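Local coordinates for protein cellobiose 2-epimerase (Caldibacillus thermoamylovorans, PDB 5ZHB) that catalyses the reversible 2-epimerisation of cellobiose, turning the glucose at its reducing end into mannose, at residues F8-E11 against L12-I16; L23-D26 against E27-G30; E123-R126 against V127-Q131; E158-N161 against R162-E166; Y269-M272 against V273-A277. One frame throughout, in Å; residues are numbered along the deposited sequence. Where two conformers were deposited one is given.

Interaction 1. Residues F8-E11 against L12-I16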
loop_
_atom_site.group_PDB
_atom_site.type_symbol
_atom_site.label_atom_id
_atom_site.label_comp_id
_atom_site.label_asym_id
_atom_site.label_seq_id
_atom_site.Cartn_x
_atom_site.Cartn_y
_atom_site.Cartn_z
ATOM N N PHE A 8 -0.021 -18.912 -6.651
ATOM C CA PHE A 8 -0.052 -17.448 -6.582
ATOM C C PHE A 8 0.337 -16.840 -7.927
ATOM O O PHE A 8 -0.273 -15.875 -8.405
ATOM C CB PHE A 8 0.929 -16.910 -5.542
ATOM C CG PHE A 8 0.761 -17.432 -4.124
ATOM C CD1 PHE A 8 -0.426 -18.016 -3.695
ATOM C CD2 PHE A 8 1.808 -17.326 -3.214
ATOM C CE1 PHE A 8 -0.553 -18.467 -2.386
ATOM C CE2 PHE A 8 1.675 -17.778 -1.905
ATOM C CZ PHE A 8 0.496 -18.347 -1.495
ATOM N N ARG A 9 1.381 -17.393 -8.530
ATOM C CA ARG A 9 1.827 -16.952 -9.839
ATOM C C ARG A 9 0.752 -17.165 -10.905
ATOM O O ARG A 9 0.590 -16.314 -11.764
ATOM C CB ARG A 9 3.072 -17.742 -10.248
ATOM C CG ARG A 9 3.793 -17.166 -11.451
ATOM C CD ARG A 9 4.931 -18.120 -11.833
ATOM N NE ARG A 9 5.616 -17.637 -13.032
ATOM C CZ ARG A 9 6.933 -17.512 -13.182
ATOM N NH1 ARG A 9 7.763 -17.803 -12.190
ATOM N NH2 ARG A 9 7.418 -17.080 -14.335
ATOM N N ASN A 10 0.075 -18.324 -10.885
ATOM C CA ASN A 10 -1.048 -18.583 -11.768
ATOM C C ASN A 10 -2.130 -17.517 -11.565
ATOM O O ASN A 10 -2.669 -16.992 -12.537
ATOM C CB ASN A 10 -1.556 -19.999 -11.553
ATOM C CG ASN A 10 -2.820 -20.298 -12.314
ATOM O OD1 ASN A 10 -3.894 -20.471 -11.717
ATOM N ND2 ASN A 10 -2.721 -20.332 -13.628
ATOM N N GLU A 11 -2.454 -17.218 -10.302
ATOM C CA GLU A 11 -3.489 -16.233 -9.985
ATOM C C GLU A 11 -3.073 -14.892 -10.570
ATOM O O GLU A 11 -3.880 -14.228 -11.247
ATOM C CB GLU A 11 -3.847 -16.203 -8.494
ATOM C CG GLU A 11 -4.846 -15.114 -8.094
ATOM C CD GLU A 11 -6.207 -15.154 -8.787
ATOM O OE1 GLU A 11 -6.584 -16.234 -9.287
ATOM O OE2 GLU A 11 -6.890 -14.108 -8.850
ATOM N N LEU A 12 -1.802 -14.548 -10.395
ATOM C CA LEU A 12 -1.298 -13.262 -10.843
ATOM C C LEU A 12 -1.381 -13.143 -12.367
ATOM O O LEU A 12 -1.930 -12.179 -12.879
ATOM C CB LEU A 12 0.130 -13.052 -10.371
ATOM C CG LEU A 12 0.811 -11.777 -10.862
ATOM C CD1 LEU A 12 0.034 -10.548 -10.406
ATOM C CD2 LEU A 12 2.227 -11.758 -10.361
ATOM N N GLU A 13 -0.793 -14.110 -13.069
ATOM C CA GLU A 13 -0.571 -14.007 -14.509
ATOM C C GLU A 13 -1.832 -14.349 -15.295
ATOM O O GLU A 13 -2.002 -13.836 -16.386
ATOM C CB GLU A 13 0.605 -14.904 -14.896
ATOM C CG GLU A 13 1.921 -14.405 -14.313
ATOM C CD GLU A 13 3.181 -14.891 -15.013
ATOM O OE1 GLU A 13 3.559 -16.054 -14.757
ATOM O OE2 GLU A 13 3.762 -14.100 -15.810
ATOM N N THR A 14 -2.724 -15.197 -14.769
ATOM C CA THR A 14 -3.872 -15.616 -15.567
ATOM C C THR A 14 -5.159 -14.897 -15.164
ATOM O O THR A 14 -6.122 -14.981 -15.912
ATOM C CB THR A 14 -4.082 -17.138 -15.563
ATOM O OG1 THR A 14 -4.633 -17.549 -14.321
ATOM C CG2 THR A 14 -2.820 -17.919 -15.885
ATOM N N HIS A 15 -5.214 -14.222 -13.991
ATOM C CA HIS A 15 -6.468 -13.640 -13.524
ATOM C C HIS A 15 -6.246 -12.151 -13.233
ATOM O O HIS A 15 -6.908 -11.310 -13.842
ATOM C CB HIS A 15 -7.037 -14.474 -12.370
ATOM C CG HIS A 15 -8.406 -14.097 -11.914
ATOM N ND1 HIS A 15 -9.447 -13.830 -12.778
ATOM C CD2 HIS A 15 -8.912 -13.996 -10.682
ATOM C CE1 HIS A 15 -10.530 -13.548 -12.063
ATOM N NE2 HIS A 15 -10.216 -13.659 -10.785
ATOM N N ILE A 16 -5.299 -11.826 -12.334
ATOM C CA ILE A 16 -5.165 -10.462 -11.818
ATOM C C ILE A 16 -4.685 -9.521 -12.914
ATOM O O ILE A 16 -5.348 -8.536 -13.234
ATOM C CB ILE A 16 -4.228 -10.375 -10.590
ATOM C CG1 ILE A 16 -4.747 -11.216 -9.430
ATOM C CG2 ILE A 16 -4.063 -8.909 -10.206
ATOM C CD1 ILE A 16 -3.808 -11.320 -8.236
#

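Interaction 2. Residues L23-D26 against E27-G30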
loop_
_atom_site.group_PDB
_atom_site.type_symbol
_atom_site.label_atom_id
_atom_site.label_comp_id
_atom_site.label_asym_id
_atom_site.label_seq_id
_atom_site.Cartn_x
_atom_site.Cartn_y
_atom_site.Cartn_z
ATOM N N LEU A 23 -8.422 -2.806 -18.562
ATOM C CA LEU A 23 -8.876 -1.460 -18.223
ATOM C C LEU A 23 -7.992 -0.387 -18.870
ATOM O O LEU A 23 -8.107 0.800 -18.528
ATOM C CB LEU A 23 -8.906 -1.300 -16.696
ATOM C CG LEU A 23 -9.814 -2.254 -15.915
ATOM C CD1 LEU A 23 -9.787 -1.860 -14.434
ATOM C CD2 LEU A 23 -11.274 -2.298 -16.451
ATOM N N LYS A 24 -7.030 -0.789 -19.716
ATOM C CA LYS A 24 -6.131 0.161 -20.361
ATOM C C LYS A 24 -6.971 1.114 -21.213
ATOM O O LYS A 24 -7.823 0.663 -21.979
ATOM C CB LYS A 24 -5.080 -0.562 -21.217
ATOM C CG LYS A 24 -3.986 0.300 -21.771
ATOM C CD LYS A 24 -2.771 -0.503 -22.182
ATOM C CE LYS A 24 -1.781 0.274 -22.964
ATOM N NZ LYS A 24 -2.265 0.540 -24.324
ATOM N N ASP A 25 -6.765 2.417 -20.994
ATOM C CA ASP A 25 -7.542 3.470 -21.616
ATOM C C ASP A 25 -6.637 4.167 -22.628
ATOM O O ASP A 25 -5.856 5.058 -22.264
ATOM C CB ASP A 25 -8.105 4.435 -20.585
ATOM C CG ASP A 25 -8.981 5.539 -21.174
ATOM O OD1 ASP A 25 -9.026 5.635 -22.433
ATOM O OD2 ASP A 25 -9.647 6.244 -20.389
ATOM N N ASP A 26 -6.727 3.712 -23.890
ATOM C CA ASP A 26 -5.848 4.183 -24.952
ATOM C C ASP A 26 -6.225 5.592 -25.383
ATOM O O ASP A 26 -5.348 6.405 -25.635
ATOM C CB ASP A 26 -5.820 3.219 -26.127
ATOM C CG ASP A 26 -5.240 1.856 -25.791
ATOM O OD1 ASP A 26 -4.107 1.821 -25.272
ATOM O OD2 ASP A 26 -5.949 0.851 -25.997
ATOM N N GLU A 27 -7.519 5.888 -25.435
ATOM C CA GLU A 27 -7.977 7.181 -25.920
ATOM C C GLU A 27 -7.613 8.275 -24.915
ATOM O O GLU A 27 -7.068 9.294 -25.298
ATOM C CB GLU A 27 -9.486 7.146 -26.164
ATOM C CG GLU A 27 -10.001 8.278 -27.054
ATOM C CD GLU A 27 -11.503 8.520 -26.965
ATOM O OE1 GLU A 27 -12.288 7.546 -26.927
ATOM O OE2 GLU A 27 -11.895 9.704 -26.943
ATOM N N ASN A 28 -7.883 8.056 -23.616
ATOM C CA ASN A 28 -7.818 9.145 -22.656
ATOM C C ASN A 28 -6.623 8.990 -21.713
ATOM O O ASN A 28 -6.295 9.942 -21.017
ATOM C CB ASN A 28 -9.160 9.324 -21.957
ATOM C CG ASN A 28 -10.240 9.798 -22.900
ATOM O OD1 ASN A 28 -11.381 9.327 -22.836
ATOM N ND2 ASN A 28 -9.915 10.768 -23.739
ATOM N N GLY A 29 -5.927 7.838 -21.729
ATOM C CA GLY A 29 -4.718 7.664 -20.921
ATOM C C GLY A 29 -5.029 6.901 -19.627
ATOM O O GLY A 29 -6.167 6.873 -19.174
ATOM N N GLY A 30 -4.006 6.259 -19.060
ATOM C CA GLY A 30 -4.146 5.478 -17.834
ATOM C C GLY A 30 -5.149 4.339 -17.969
ATOM O O GLY A 30 -5.248 3.709 -19.022
#

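Interaction 3. Residues E123-R126 against V127-Q131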
loop_
_atom_site.group_PDB
_atom_site.type_symbol
_atom_site.label_atom_id
_atom_site.label_comp_id
_atom_site.label_asym_id
_atom_site.label_seq_id
_atom_site.Cartn_x
_atom_site.Cartn_y
_atom_site.Cartn_z
ATOM N N GLU A 123 10.115 2.289 -8.609
ATOM C CA GLU A 123 9.962 0.948 -9.143
ATOM C C GLU A 123 10.094 0.959 -10.673
ATOM O O GLU A 123 10.728 0.082 -11.269
ATOM C CB GLU A 123 8.622 0.351 -8.732
ATOM C CG GLU A 123 8.504 -1.152 -8.967
ATOM C CD GLU A 123 9.427 -1.998 -8.090
ATOM O OE1 GLU A 123 10.014 -1.523 -7.091
ATOM O OE2 GLU A 123 9.566 -3.170 -8.471
ATOM N N TYR A 124 9.505 1.966 -11.321
ATOM C CA TYR A 124 9.595 2.078 -12.764
ATOM C C TYR A 124 11.056 2.313 -13.141
ATOM O O TYR A 124 11.552 1.752 -14.117
ATOM C CB TYR A 124 8.661 3.202 -13.216
ATOM C CG TYR A 124 8.614 3.392 -14.725
ATOM C CD1 TYR A 124 7.988 2.468 -15.532
ATOM C CD2 TYR A 124 9.112 4.552 -15.315
ATOM C CE1 TYR A 124 7.895 2.664 -16.899
ATOM C CE2 TYR A 124 9.042 4.749 -16.680
ATOM C CZ TYR A 124 8.438 3.799 -17.474
ATOM O OH TYR A 124 8.326 3.966 -18.836
ATOM N N TYR A 125 11.758 3.103 -12.323
ATOM C CA TYR A 125 13.161 3.361 -12.593
ATOM C C TYR A 125 13.946 2.050 -12.513
ATOM O O TYR A 125 14.829 1.801 -13.323
ATOM C CB TYR A 125 13.682 4.431 -11.643
ATOM C CG TYR A 125 15.146 4.757 -11.894
ATOM C CD1 TYR A 125 15.526 5.609 -12.928
ATOM C CD2 TYR A 125 16.141 4.162 -11.131
ATOM C CE1 TYR A 125 16.866 5.906 -13.155
ATOM C CE2 TYR A 125 17.479 4.431 -11.364
ATOM C CZ TYR A 125 17.840 5.317 -12.362
ATOM O OH TYR A 125 19.166 5.578 -12.530
ATOM N N ARG A 126 13.596 1.173 -11.566
ATOM C CA ARG A 126 14.314 -0.087 -11.425
ATOM C C ARG A 126 14.325 -0.851 -12.749
ATOM O O ARG A 126 15.311 -1.513 -13.054
ATOM C CB ARG A 126 13.766 -0.974 -10.296
ATOM C CG ARG A 126 13.965 -0.311 -8.942
ATOM C CD ARG A 126 13.323 -1.039 -7.787
ATOM N NE ARG A 126 14.000 -2.310 -7.520
ATOM C CZ ARG A 126 13.543 -3.261 -6.730
ATOM N NH1 ARG A 126 12.362 -3.150 -6.142
ATOM N NH2 ARG A 126 14.255 -4.360 -6.561
ATOM N N VAL A 127 13.239 -0.798 -13.517
ATOM C CA VAL A 127 13.139 -1.616 -14.716
ATOM C C VAL A 127 13.407 -0.825 -16.000
ATOM O O VAL A 127 13.382 -1.446 -17.059
ATOM C CB VAL A 127 11.793 -2.362 -14.817
ATOM C CG1 VAL A 127 11.583 -3.267 -13.606
ATOM C CG2 VAL A 127 10.589 -1.439 -15.002
ATOM N N THR A 128 13.586 0.510 -15.944
ATOM C CA THR A 128 13.769 1.286 -17.174
ATOM C C THR A 128 15.078 2.069 -17.182
ATOM O O THR A 128 15.641 2.264 -18.257
ATOM C CB THR A 128 12.640 2.279 -17.451
ATOM O OG1 THR A 128 12.622 3.126 -16.307
ATOM C CG2 THR A 128 11.328 1.597 -17.775
ATOM N N GLN A 129 15.517 2.512 -15.997
ATOM C CA GLN A 129 16.605 3.466 -15.864
ATOM C C GLN A 129 16.234 4.778 -16.549
ATOM O O GLN A 129 17.109 5.466 -17.070
ATOM C CB GLN A 129 17.905 2.917 -16.459
ATOM C CG GLN A 129 18.368 1.619 -15.814
ATOM C CD GLN A 129 19.552 1.819 -14.898
ATOM O OE1 GLN A 129 19.600 2.748 -14.080
ATOM N NE2 GLN A 129 20.549 0.965 -15.072
ATOM N N ASN A 130 14.936 5.106 -16.563
ATOM C CA ASN A 130 14.474 6.376 -17.088
ATOM C C ASN A 130 14.812 7.486 -16.096
ATOM O O ASN A 130 14.167 7.621 -15.053
ATOM C CB ASN A 130 12.984 6.341 -17.427
ATOM C CG ASN A 130 12.471 7.650 -17.987
ATOM O OD1 ASN A 130 12.905 8.728 -17.575
ATOM N ND2 ASN A 130 11.561 7.582 -18.939
ATOM N N GLN A 131 15.777 8.335 -16.487
ATOM C CA GLN A 131 16.319 9.375 -15.627
ATOM C C GLN A 131 15.245 10.385 -15.213
ATOM O O GLN A 131 15.314 10.943 -14.120
ATOM C CB GLN A 131 17.466 10.100 -16.327
ATOM C CG GLN A 131 18.260 11.015 -15.403
ATOM C CD GLN A 131 18.885 10.285 -14.234
ATOM O OE1 GLN A 131 19.506 9.224 -14.387
ATOM N NE2 GLN A 131 18.708 10.842 -13.044
#

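Interaction 4. Residues E158-N161 against R162-E166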
loop_
_atom_site.group_PDB
_atom_site.type_symbol
_atom_site.label_atom_id
_atom_site.label_comp_id
_atom_site.label_asym_id
_atom_site.label_seq_id
_atom_site.Cartn_x
_atom_site.Cartn_y
_atom_site.Cartn_z
ATOM N N GLU A 158 -0.111 15.954 6.450
ATOM C CA GLU A 158 -1.238 15.282 5.829
ATOM C C GLU A 158 -1.637 16.041 4.557
ATOM O O GLU A 158 -1.113 15.755 3.481
ATOM C CB GLU A 158 -2.381 15.131 6.832
ATOM C CG GLU A 158 -2.097 14.146 7.973
ATOM C CD GLU A 158 -2.036 12.704 7.486
ATOM O OE1 GLU A 158 -2.891 12.364 6.645
ATOM O OE2 GLU A 158 -1.178 11.940 7.941
ATOM N N GLU A 159 -2.568 16.997 4.683
ATOM C CA GLU A 159 -3.322 17.504 3.538
ATOM C C GLU A 159 -3.021 18.993 3.328
ATOM O O GLU A 159 -3.036 19.774 4.284
ATOM C CB GLU A 159 -4.822 17.289 3.732
ATOM C CG GLU A 159 -5.711 17.876 2.637
ATOM C CD GLU A 159 -7.192 17.680 2.923
ATOM O OE1 GLU A 159 -7.513 16.579 3.367
ATOM O OE2 GLU A 159 -8.014 18.600 2.719
ATOM N N PHE A 160 -2.812 19.344 2.041
ATOM C CA PHE A 160 -2.627 20.718 1.575
ATOM C C PHE A 160 -3.585 20.996 0.417
ATOM O O PHE A 160 -4.053 20.065 -0.256
ATOM C CB PHE A 160 -1.176 20.910 1.108
ATOM C CG PHE A 160 -0.133 20.603 2.169
ATOM C CD1 PHE A 160 0.152 19.285 2.529
ATOM C CD2 PHE A 160 0.546 21.622 2.828
ATOM C CE1 PHE A 160 1.094 19.010 3.508
ATOM C CE2 PHE A 160 1.499 21.337 3.795
ATOM C CZ PHE A 160 1.760 20.017 4.138
ATOM N N ASN A 161 -3.816 22.299 0.124
ATOM C CA ASN A 161 -4.491 22.672 -1.103
ATOM C C ASN A 161 -3.504 22.546 -2.247
ATOM O O ASN A 161 -2.311 22.260 -2.040
ATOM C CB ASN A 161 -5.164 24.044 -1.016
ATOM C CG ASN A 161 -4.191 25.184 -0.811
ATOM O OD1 ASN A 161 -2.980 25.052 -1.051
ATOM N ND2 ASN A 161 -4.734 26.331 -0.431
ATOM N N ARG A 162 -4.004 22.839 -3.454
ATOM C CA ARG A 162 -3.200 22.737 -4.651
ATOM C C ARG A 162 -1.872 23.478 -4.505
ATOM O O ARG A 162 -0.852 23.017 -5.016
ATOM C CB ARG A 162 -3.992 23.249 -5.853
ATOM C CG ARG A 162 -3.309 22.956 -7.184
ATOM C CD ARG A 162 -3.967 23.647 -8.409
ATOM N NE ARG A 162 -3.047 23.496 -9.527
ATOM C CZ ARG A 162 -3.117 24.111 -10.698
ATOM N NH1 ARG A 162 -3.995 25.064 -10.908
ATOM N NH2 ARG A 162 -2.294 23.776 -11.661
ATOM N N LYS A 163 -1.891 24.668 -3.886
ATOM C CA LYS A 163 -0.702 25.507 -3.819
ATOM C C LYS A 163 0.092 25.231 -2.536
ATOM O O LYS A 163 0.831 26.085 -2.023
ATOM C CB LYS A 163 -1.162 26.968 -3.885
ATOM C CG LYS A 163 -1.961 27.357 -5.113
ATOM C CD LYS A 163 -2.558 28.768 -5.029
ATOM C CE LYS A 163 -3.209 29.157 -6.340
ATOM N NZ LYS A 163 -3.887 30.451 -6.296
ATOM N N TRP A 164 -0.061 24.020 -1.981
ATOM C CA TRP A 164 0.813 23.562 -0.909
ATOM C C TRP A 164 0.660 24.377 0.353
ATOM O O TRP A 164 1.648 24.541 1.071
ATOM C CB TRP A 164 2.278 23.569 -1.367
ATOM C CG TRP A 164 2.511 22.431 -2.308
ATOM C CD1 TRP A 164 2.687 22.486 -3.648
ATOM C CD2 TRP A 164 2.517 21.035 -1.942
ATOM N NE1 TRP A 164 2.824 21.222 -4.144
ATOM C CE2 TRP A 164 2.721 20.316 -3.128
ATOM C CE3 TRP A 164 2.399 20.342 -0.736
ATOM C CZ2 TRP A 164 2.812 18.930 -3.146
ATOM C CZ3 TRP A 164 2.524 18.968 -0.745
ATOM C CH2 TRP A 164 2.745 18.281 -1.940
ATOM N N GLU A 165 -0.579 24.802 0.632
ATOM C CA GLU A 165 -0.939 25.514 1.843
ATOM C C GLU A 165 -1.733 24.568 2.737
ATOM O O GLU A 165 -2.800 24.065 2.362
ATOM C CB GLU A 165 -1.735 26.783 1.502
ATOM C CG GLU A 165 -1.058 27.610 0.418
ATOM C CD GLU A 165 -1.897 28.689 -0.273
ATOM O OE1 GLU A 165 -3.124 28.828 -0.016
ATOM O OE2 GLU A 165 -1.300 29.338 -1.168
ATOM N N GLU A 166 -1.174 24.322 3.921
ATOM C CA GLU A 166 -1.699 23.336 4.854
ATOM C C GLU A 166 -3.173 23.594 5.151
ATOM O O GLU A 166 -3.528 24.687 5.590
ATOM C CB GLU A 166 -0.834 23.403 6.118
ATOM C CG GLU A 166 -1.026 22.186 7.012
ATOM C CD GLU A 166 0.112 21.903 7.965
ATOM O OE1 GLU A 166 1.039 22.739 8.072
ATOM O OE2 GLU A 166 0.092 20.795 8.551
#

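Interaction 5. Residues Y269-M272 against V273-A277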
loop_
_atom_site.group_PDB
_atom_site.type_symbol
_atom_site.label_atom_id
_atom_site.label_comp_id
_atom_site.label_asym_id
_atom_site.label_seq_id
_atom_site.Cartn_x
_atom_site.Cartn_y
_atom_site.Cartn_z
ATOM N N TYR A 269 14.188 -3.296 16.901
ATOM C CA TYR A 269 13.401 -3.107 15.691
ATOM C C TYR A 269 13.074 -4.476 15.098
ATOM O O TYR A 269 11.909 -4.753 14.796
ATOM C CB TYR A 269 14.164 -2.250 14.676
ATOM C CG TYR A 269 14.504 -0.838 15.141
ATOM C CD1 TYR A 269 13.728 -0.187 16.087
ATOM C CD2 TYR A 269 15.581 -0.145 14.603
ATOM C CE1 TYR A 269 14.022 1.099 16.506
ATOM C CE2 TYR A 269 15.894 1.144 15.013
ATOM C CZ TYR A 269 15.112 1.759 15.976
ATOM O OH TYR A 269 15.357 3.019 16.430
ATOM N N THR A 270 14.112 -5.322 14.963
ATOM C CA THR A 270 13.922 -6.728 14.611
ATOM C C THR A 270 12.892 -7.391 15.527
ATOM O O THR A 270 11.954 -8.051 15.065
ATOM C CB THR A 270 15.286 -7.425 14.603
ATOM O OG1 THR A 270 15.908 -6.996 13.397
ATOM C CG2 THR A 270 15.183 -8.935 14.507
ATOM N N GLN A 271 13.024 -7.201 16.845
ATOM C CA GLN A 271 12.084 -7.809 17.770
ATOM C C GLN A 271 10.676 -7.237 17.572
ATOM O O GLN A 271 9.688 -7.941 17.729
ATOM C CB GLN A 271 12.482 -7.618 19.236
ATOM C CG GLN A 271 11.745 -8.580 20.162
ATOM C CD GLN A 271 12.067 -10.011 19.796
ATOM O OE1 GLN A 271 13.242 -10.375 19.678
ATOM N NE2 GLN A 271 11.041 -10.814 19.556
ATOM N N MET A 272 10.572 -5.938 17.255
ATOM C CA MET A 272 9.274 -5.356 16.957
ATOM C C MET A 272 8.641 -6.083 15.761
ATOM O O MET A 272 7.489 -6.459 15.838
ATOM C CB MET A 272 9.352 -3.839 16.709
ATOM C CG MET A 272 8.046 -3.234 16.198
ATOM S SD MET A 272 8.214 -1.452 15.944
ATOM C CE MET A 272 9.504 -1.397 14.706
ATOM N N VAL A 273 9.380 -6.270 14.675
ATOM C CA VAL A 273 8.861 -6.935 13.491
ATOM C C VAL A 273 8.248 -8.286 13.870
ATOM O O VAL A 273 7.141 -8.630 13.448
ATOM C CB VAL A 273 10.006 -7.030 12.465
ATOM C CG1 VAL A 273 9.721 -8.032 11.337
ATOM C CG2 VAL A 273 10.306 -5.651 11.879
ATOM N N ILE A 274 8.962 -9.031 14.739
ATOM C CA ILE A 274 8.583 -10.391 15.052
ATOM C C ILE A 274 7.370 -10.369 15.966
ATOM O O ILE A 274 6.409 -11.084 15.720
ATOM C CB ILE A 274 9.793 -11.155 15.634
ATOM C CG1 ILE A 274 10.881 -11.313 14.598
ATOM C CG2 ILE A 274 9.397 -12.516 16.213
ATOM C CD1 ILE A 274 12.263 -11.582 15.185
ATOM N N ASP A 275 7.387 -9.482 16.979
ATOM C CA ASP A 275 6.330 -9.429 17.981
ATOM C C ASP A 275 4.985 -9.014 17.377
ATOM O O ASP A 275 3.924 -9.512 17.773
ATOM C CB ASP A 275 6.762 -8.545 19.145
ATOM C CG ASP A 275 7.897 -9.115 20.003
ATOM O OD1 ASP A 275 8.241 -10.304 19.820
ATOM O OD2 ASP A 275 8.455 -8.355 20.803
ATOM N N ILE A 276 5.020 -8.068 16.428
ATOM C CA ILE A 276 3.808 -7.697 15.718
ATOM C C ILE A 276 3.231 -8.940 15.027
ATOM O O ILE A 276 2.041 -9.215 15.132
ATOM C CB ILE A 276 4.071 -6.540 14.730
ATOM C CG1 ILE A 276 4.411 -5.203 15.445
ATOM C CG2 ILE A 276 2.901 -6.351 13.763
ATOM C CD1 ILE A 276 5.122 -4.218 14.533
ATOM N N ALA A 277 4.062 -9.699 14.317
ATOM C CA ALA A 277 3.568 -10.839 13.556
ATOM C C ALA A 277 2.930 -11.892 14.467
ATOM O O ALA A 277 1.820 -12.373 14.213
ATOM C CB ALA A 277 4.665 -11.391 12.699
#

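Interaction 1. Residues F8-E11 against L12-I16
Phe8 to Ile16 run as one continuous piece of helix 2-21, where Leu12 N bonds to Phe8 O and Glu13 N to Arg9 O. The helix widens into a pi-type turn at residues 12-16, where Ile16 N reaches five residues back to Glu11 O at 3.0 Å, in the carbonyl plane; His15 N meets the same oxygen at 3.1 Å from above the plane. The helix is one of those forming the alpha/alpha barrel of the N-acylglucosamine 2-epimerase family. Arg9 and Glu13 lie side by side one turn apart in a salt bridge. The Arg9 chain runs extended, and its NE meets Glu13 OE1 at 3.1 Å, coming from above the carboxylate plane. The guanidinium and carboxylate planes stand 57° apart. The other oxygen, Glu13 OE2, is held by Lys68 and Tyr71, so both carboxylate oxygens are engaged. Glu11 and His15 also point the same way. Glu11 OE2 accepts from Trp352 NE1, and His15 NE2 bonds to Glu351 O. These bonds tie the helix to a nearby loop. On the buried side, Leu12 packs on Cys381 and Leu382 of helix 375-387. Thr14 OG1 sits between its own backbone N and carbonyl carbon (chi1 75°), which brings it 2.7 Å from Asn10 O; Thr14 N reaches the same oxygen at 2.9 Å from the opposite face of the carbonyl plane.

Interaction 2. Residues L23-D26 against E27-G30
The Asp25 carboxylate reaches over the alpha-turn made by residues 25-29 and takes the backbone N-H of Asn28, three residues on, as an N-cap residue does. Asn28 N lies 2.9 Å from Asp25 OD1 and meets it from above the carboxylate plane, with a fairly straight N-H...O angle of 163°. With chi1 at -178°, Asp25 CG points opposite the backbone N, and the carboxylate swings to the far limb. The side chains of Asp25 and Asn28 cross with their carboxylate and amide planes 74° apart. Asp25 OD2 is 3.5 Å from Asn28 CB, but its polar partner is Lys47, in a salt bridge. Each carboxylate oxygen thus has a different donor, and together they fix the rotation of the buried group. Lys47 NZ also bonds to Gly29 O. Two backbone bonds close the loop: Gly29 N to Asp25 O, the alpha-turn bond, and Asp25 N to Gly30 O, both 2.8 Å. Gly29 and Gly30 both have positive phi, and a side chain on Gly29 would press against the preceding carbonyl oxygen. The whole loop follows helix 2-21 and leads to strand 34-35. Lys24 lies on Gln74 and His77 of helix 69-86, while Leu23 pairs with Tyr32 through the backbone.

Interaction 3. Residues E123-R126 against V127-Q131
Helix 111-128 ends here: Gln129 N still bonds to Tyr125 O at 2.9 Å, but Gln129 itself has left the helix with positive phi. Tyr124 O accepts from both Val127 N and Thr128 OG1, which reach it from opposite faces of its carbonyl plane. The hydroxyl bond, Thr128 OG1 to Tyr124 O, is 2.8 Å. Thr128 OG1 also accepts from Asn130 N at 3.1 Å, making an ST turn. A chi1 of 59° points Thr128 OG1 back at Tyr124 O and sets the methyl CG2 over one face of the Tyr124 ring, 3.8 Å from its centroid, a CH-pi contact. Gln129 CA does the same over the Tyr125 ring, 4.0 Å from the centroid, while Asn130 O comes to that ring's edge. Asn130 then N-caps helix 131-145, its OD1 accepting from Ala133 N. The Tyr124 ring stacks on Tyr79 of helix 69-86, and its OH bonds to Asn76. Tyr125 touches Val199 of helix 183-199 and Leu134 of helix 131-145.

Interaction 4. Residues E158-N161 against R162-E166
A type I turn with a G1 beta bulge follows strand 155-160, running from Asn161 to Trp164, with a single beta bridge between Phe160 and Glu166. Trp164 N closes the turn on Asn161 O at 2.9 Å, and Asn161 N bonds to Glu165 O at 3.0 Å. The Asn161 side chain reaches across to the turn and the returning limb. Its CG stands between the backbone N and the carbonyl carbon (chi1 64°), turning the amide in over the loop. Asn161 OD1 accepts from Glu165 N at 2.9 Å, from above its carbonyl plane, and more weakly from Lys163 N. Asn161 ND2 gives a nearly straight bond to Glu165 OE1 at 3.0 Å, in its own amide plane. On another side of the turn Trp164 CE3 lies over one face of the Phe160 ring, 3.9 Å from Phe160 CG; the ring planes are 52° apart. Trp164 NE1 bonds to Lys92 O, and Arg162 forms a salt bridge with Asp88. A leucine in place of Asn161 would probably leave Glu165 N and Glu165 OE1 without their side-chain mates. With both ends of its amide engaged, Asn161 is fixed against flipping and ties the turn's first corner to the returning limb.

Interaction 5. Residues Y269-M272 against V273-A277
Val273 opens the second segment, its N bonded to Tyr269 O in the regular pattern of helix 267-283. Its CG2 lies 3.4 Å from Tyr269 O, and its side chain touches Asp256 of helix 245-262. Ile274 comes next, running alongside Thr270 and pointing the same way, with Ile274 CD1 4.0 Å from Thr270 CG2. Asp275 meets Gln271 one turn back. Gln271 starts out trans (chi1 -163°) and then bends at chi2, swinging the amide toward the carboxylate. Gln271 NE2 bonds to Asp275 OD1 at 2.9 Å, in the amide plane but from above the carboxylate plane. Replacing Gln271 by an alanine would probably leave Asp275 OD1 without this donor and set the carboxylate free to turn. Ile276 follows, its CD1 packed against Met272 CG at 3.5 Å, and both side chains touch Phe221; Ile276 also meets Ser252 of helix 245-262. Ala277 faces Ala319 of helix 306-323. This is a helix with a polar i to i+4 pair on one side and apolar contacts on another, packed between neighbours in the family's alpha/alpha barrel.

Overall arrangement
All five contacts are local and none touches another; they are spread round the alpha/alpha barrel. Interactions 1 and 2 are the nearest pair by closest atoms, about 8 Å apart, since the loop of interaction 2 follows the helix of interaction 1. Helix 69-86 is met by both interaction 2, through Lys24, and interaction 3, through Tyr124. Interactions 3 and 4 are joined by helix 111-128, whose far end carries interaction 3 and whose Val111 and Gln114 meet interaction 4. Interactions 2 and 5 lie on opposite sides of the chain's centre, 42 Å between centres. Every contact centre is about 19 to 23 Å from the centre of the chain.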